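Local coordinates for O-methyltransferase (Burkholderia thailandensis, PDB 3MCZ), which probably transfers methyl groups from S-adenosylmethionine to substrate hydroxyl groups, working as a dimer, at residues 35-46 and 115-123. Residues are numbered along the deposited sequence; the frame is centred on the assembly and turned at random.
Sequences YRQSAILHYAVA and VEHQYLQWD
His42 and Tyr119 form the centre of a buried, mostly apolar helix-to-helix contact, in which helix 35-46 of the dimerisation region packs against the C-terminal part of helix 112-119 and the turn after it. The axes of segments 35-46 and 115-119 approach to 9.9 Å and cross at -127°. Tyr119 CB lies over one face of the imidazole, 3.4 Å from the His42 ring centroid, in a CH-pi contact; Ser38 O, one turn earlier, sits above the centre of the opposite face. The phenol of Tyr119, with CG between the backbone N and carbonyl carbon (chi1 70°), runs back past His42 CB until OH comes to 3.6 Å from Ala46 CB. A type I turn from Tyr119 to Trp122 brings the indole beside the same imidazole, with Trp122 CE3 near the imidazole plane, 4.0 Å from His42 CE1, and completes an aromatic cluster. Helix 35-46 belongs to the winged-helix-like dimerisation module of this O-methyltransferase family, and the second subunit enters the contact: its Ser32 O accepts a hydrogen bond from His42 NE2, which helps to hold the imidazole's rotation, and its Ser32 OG bonds Gln118 OE1. The far rim of the indole reaches the Tyr35-Ala39 turn, where Trp122 CH2 lies 3.7 Å from Ala39 CB and 3.8 Å from Tyr35 CD2. At the other end Val45 and Val115 meet tip to tip, CG1 to CG1 at 3.8 Å.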
loop_
_atom_site.group_PDB
_atom_site.type_symbol
_atom_site.label_atom_id
_atom_site.label_comp_id
_atom_site.label_asym_id
_atom_site.label_seq_id
_atom_site.Cartn_x
_atom_site.Cartn_y
_atom_site.Cartn_z
ATOM N N TYR A 35 0.314 -2.562 0.208
ATOM C CA TYR A 35 -0.930 -1.986 -0.255
ATOM C C TYR A 35 -2.131 -2.548 0.522
ATOM O O TYR A 35 -3.142 -1.873 0.662
ATOM C CB TYR A 35 -1.125 -2.233 -1.751
ATOM C CG TYR A 35 -1.348 -3.657 -2.120
ATOM C CD1 TYR A 35 -0.274 -4.507 -2.416
ATOM C CD2 TYR A 35 -2.643 -4.181 -2.203
ATOM C CE1 TYR A 35 -0.488 -5.840 -2.758
ATOM C CE2 TYR A 35 -2.863 -5.504 -2.529
ATOM C CZ TYR A 35 -1.777 -6.340 -2.790
ATOM O OH TYR A 35 -2.005 -7.673 -3.161
ATOM N N ARG A 36 -2.040 -3.781 0.998
ATOM C CA ARG A 36 -3.212 -4.380 1.661
ATOM C C ARG A 36 -3.682 -3.564 2.841
ATOM O O ARG A 36 -4.876 -3.430 3.051
ATOM C CB ARG A 36 -2.956 -5.832 2.129
ATOM C CG ARG A 36 -2.625 -6.814 1.041
ATOM C CD ARG A 36 -2.430 -8.299 1.551
ATOM N NE ARG A 36 -1.359 -8.393 2.525
ATOM C CZ ARG A 36 -1.536 -8.426 3.846
ATOM N NH1 ARG A 36 -0.478 -8.467 4.642
ATOM N NH2 ARG A 36 -2.751 -8.388 4.377
ATOM N N GLN A 37 -2.759 -3.067 3.655
ATOM C CA GLN A 37 -3.145 -2.282 4.816
ATOM C C GLN A 37 -3.910 -1.014 4.407
ATOM O O GLN A 37 -4.879 -0.623 5.073
ATOM C CB GLN A 37 -1.919 -1.908 5.659
ATOM C CG GLN A 37 -1.050 -3.081 6.050
ATOM C CD GLN A 37 -1.847 -4.200 6.703
ATOM O OE1 GLN A 37 -2.512 -3.982 7.712
ATOM N NE2 GLN A 37 -1.807 -5.394 6.113
ATOM N N SER A 38 -3.495 -0.367 3.315
ATOM C CA SER A 38 -4.249 0.790 2.782
ATOM C C SER A 38 -5.679 0.420 2.539
ATOM O O SER A 38 -6.601 1.127 2.989
ATOM C CB SER A 38 -3.634 1.320 1.474
ATOM O OG SER A 38 -2.282 1.668 1.689
ATOM N N ALA A 39 -5.868 -0.688 1.807
ATOM C CA ALA A 39 -7.217 -1.130 1.409
ATOM C C ALA A 39 -8.115 -1.391 2.614
ATOM O O ALA A 39 -9.289 -1.071 2.589
ATOM C CB ALA A 39 -7.121 -2.348 0.550
ATOM N N ILE A 40 -7.547 -1.962 3.677
ATOM C CA ILE A 40 -8.303 -2.236 4.918
ATOM C C ILE A 40 -8.832 -0.919 5.531
ATOM O O ILE A 40 -10.016 -0.802 5.870
ATOM C CB ILE A 40 -7.422 -2.968 5.933
ATOM C CG1 ILE A 40 -7.058 -4.346 5.399
ATOM C CG2 ILE A 40 -8.094 -3.034 7.345
ATOM C CD1 ILE A 40 -5.898 -4.997 6.178
ATOM N N LEU A 41 -7.944 0.059 5.687
ATOM C CA LEU A 41 -8.358 1.344 6.191
ATOM C C LEU A 41 -9.341 2.037 5.285
ATOM O O LEU A 41 -10.306 2.637 5.757
ATOM C CB LEU A 41 -7.145 2.244 6.412
ATOM C CG LEU A 41 -7.434 3.642 6.990
ATOM C CD1 LEU A 41 -8.245 3.611 8.308
ATOM C CD2 LEU A 41 -6.092 4.437 7.127
ATOM N N HIS A 42 -9.087 1.985 3.977
ATOM C CA HIS A 42 -9.989 2.579 3.020
ATOM C C HIS A 42 -11.372 2.004 3.198
ATOM O O HIS A 42 -12.362 2.765 3.211
ATOM C CB HIS A 42 -9.538 2.407 1.551
ATOM C CG HIS A 42 -8.206 3.031 1.217
ATOM N ND1 HIS A 42 -7.481 2.632 0.119
ATOM C CD2 HIS A 42 -7.444 3.955 1.851
ATOM C CE1 HIS A 42 -6.343 3.295 0.067
ATOM N NE2 HIS A 42 -6.276 4.085 1.127
ATOM N N TYR A 43 -11.464 0.684 3.339
ATOM C CA TYR A 43 -12.771 0.027 3.489
ATOM C C TYR A 43 -13.501 0.496 4.769
ATOM O O TYR A 43 -14.692 0.857 4.718
ATOM C CB TYR A 43 -12.653 -1.540 3.453
ATOM C CG TYR A 43 -13.962 -2.104 3.865
ATOM C CD1 TYR A 43 -15.059 -1.951 3.047
ATOM C CD2 TYR A 43 -14.161 -2.598 5.142
ATOM C CE1 TYR A 43 -16.288 -2.335 3.440
ATOM C CE2 TYR A 43 -15.402 -3.003 5.542
ATOM C CZ TYR A 43 -16.459 -2.878 4.683
ATOM O OH TYR A 43 -17.707 -3.238 5.070
ATOM N N ALA A 44 -12.782 0.499 5.904
ATOM C CA ALA A 44 -13.382 0.807 7.191
ATOM C C ALA A 44 -13.943 2.235 7.180
ATOM O O ALA A 44 -15.026 2.501 7.705
ATOM C CB ALA A 44 -12.375 0.630 8.326
ATOM N N VAL A 45 -13.217 3.121 6.526
ATOM C CA VAL A 45 -13.585 4.526 6.426
ATOM C C VAL A 45 -14.788 4.695 5.490
ATOM O O VAL A 45 -15.747 5.412 5.855
ATOM C CB VAL A 45 -12.393 5.380 5.974
ATOM C CG1 VAL A 45 -12.819 6.822 5.632
ATOM C CG2 VAL A 45 -11.343 5.428 7.083
ATOM N N ALA A 46 -14.750 4.017 4.330
ATOM C CA ALA A 46 -15.810 4.141 3.294
ATOM C C ALA A 46 -17.154 3.667 3.764
ATOM O O ALA A 46 -18.184 4.282 3.447
ATOM C CB ALA A 46 -15.447 3.395 2.023
ATOM N N VAL A 115 -8.581 10.338 3.233
ATOM C CA VAL A 115 -8.654 8.901 2.965
ATOM C C VAL A 115 -9.394 8.608 1.653
ATOM O O VAL A 115 -8.922 7.825 0.823
ATOM C CB VAL A 115 -9.268 8.121 4.160
ATOM C CG1 VAL A 115 -9.490 6.674 3.787
ATOM C CG2 VAL A 115 -8.349 8.254 5.355
ATOM N N GLU A 116 -10.486 9.328 1.431
ATOM C CA GLU A 116 -11.312 9.150 0.238
ATOM C C GLU A 116 -10.570 9.566 -1.024
ATOM O O GLU A 116 -10.638 8.882 -2.053
ATOM C CB GLU A 116 -12.572 9.983 0.352
ATOM C CG GLU A 116 -13.442 9.899 -0.883
ATOM C CD GLU A 116 -14.769 10.599 -0.695
ATOM O OE1 GLU A 116 -14.867 11.507 0.150
ATOM O OE2 GLU A 116 -15.719 10.208 -1.382
ATOM N N HIS A 117 -9.839 10.670 -0.931
ATOM C CA HIS A 117 -9.049 11.136 -2.053
ATOM C C HIS A 117 -8.022 10.040 -2.406
ATOM O O HIS A 117 -7.791 9.726 -3.576
ATOM C CB HIS A 117 -8.301 12.432 -1.720
ATOM C CG HIS A 117 -7.298 12.795 -2.766
ATOM N ND1 HIS A 117 -7.660 13.019 -4.079
ATOM C CD2 HIS A 117 -5.946 12.922 -2.715
ATOM C CE1 HIS A 117 -6.573 13.273 -4.791
ATOM N NE2 HIS A 117 -5.522 13.238 -3.984
ATOM N N GLN A 118 -7.393 9.485 -1.378
ATOM C CA GLN A 118 -6.397 8.429 -1.577
ATOM C C GLN A 118 -7.017 7.142 -2.150
ATOM O O GLN A 118 -6.511 6.594 -3.116
ATOM C CB GLN A 118 -5.638 8.167 -0.297
ATOM C CG GLN A 118 -4.712 9.327 0.128
ATOM C CD GLN A 118 -4.254 9.224 1.566
ATOM O OE1 GLN A 118 -4.988 8.730 2.434
ATOM N NE2 GLN A 118 -3.060 9.748 1.848
ATOM N N TYR A 119 -8.104 6.643 -1.592
ATOM C CA TYR A 119 -8.651 5.418 -2.174
ATOM C C TYR A 119 -9.238 5.581 -3.546
ATOM O O TYR A 119 -9.264 4.640 -4.318
ATOM C CB TYR A 119 -9.564 4.652 -1.238
ATOM C CG TYR A 119 -10.896 5.181 -0.870
ATOM C CD1 TYR A 119 -11.910 5.320 -1.802
ATOM C CD2 TYR A 119 -11.200 5.406 0.481
ATOM C CE1 TYR A 119 -13.159 5.746 -1.410
ATOM C CE2 TYR A 119 -12.454 5.834 0.881
ATOM C CZ TYR A 119 -13.424 6.010 -0.067
ATOM O OH TYR A 119 -14.680 6.445 0.329
ATOM N N LEU A 120 -9.639 6.797 -3.892
ATOM C CA LEU A 120 -10.109 7.049 -5.262
ATOM C C LEU A 120 -9.003 6.965 -6.344
ATOM O O LEU A 120 -9.326 6.964 -7.550
ATOM C CB LEU A 120 -10.827 8.416 -5.323
ATOM C CG LEU A 120 -12.190 8.420 -4.596
ATOM C CD1 LEU A 120 -12.814 9.836 -4.559
ATOM C CD2 LEU A 120 -13.136 7.382 -5.274
ATOM N N GLN A 121 -7.721 6.911 -5.951
ATOM C CA GLN A 121 -6.647 6.737 -6.953
ATOM C C GLN A 121 -6.180 5.279 -7.097
ATOM O O GLN A 121 -5.240 4.998 -7.849
ATOM C CB GLN A 121 -5.422 7.635 -6.652
ATOM C CG GLN A 121 -5.748 9.031 -6.128
ATOM C CD GLN A 121 -6.832 9.742 -6.931
ATOM O OE1 GLN A 121 -6.848 9.679 -8.163
ATOM N NE2 GLN A 121 -7.742 10.431 -6.230
ATOM N N TRP A 122 -6.865 4.346 -6.424
ATOM C CA TRP A 122 -6.418 2.954 -6.379
ATOM C C TRP A 122 -6.221 2.325 -7.748
ATOM O O TRP A 122 -5.250 1.597 -7.990
ATOM C CB TRP A 122 -7.438 2.109 -5.623
ATOM C CG TRP A 122 -6.998 0.699 -5.303
ATOM C CD1 TRP A 122 -7.291 -0.443 -5.992
ATOM C CD2 TRP A 122 -6.250 0.292 -4.158
ATOM N NE1 TRP A 122 -6.747 -1.526 -5.357
ATOM C CE2 TRP A 122 -6.106 -1.112 -4.229
ATOM C CE3 TRP A 122 -5.719 0.968 -3.066
ATOM C CZ2 TRP A 122 -5.440 -1.840 -3.258
ATOM C CZ3 TRP A 122 -5.020 0.230 -2.100
ATOM C CH2 TRP A 122 -4.904 -1.150 -2.204
ATOM N N ASP A 123 -7.181 2.555 -8.624
ATOM C CA ASP A 123 -7.131 1.985 -9.963
ATOM C C ASP A 123 -6.172 2.701 -10.918
ATOM O O ASP A 123 -5.884 2.193 -12.004
ATOM C CB ASP A 123 -8.542 1.952 -10.592
ATOM C CG ASP A 123 -9.543 1.162 -9.765
ATOM O OD1 ASP A 123 -9.095 0.303 -8.958
ATOM O OD2 ASP A 123 -10.776 1.374 -9.952
#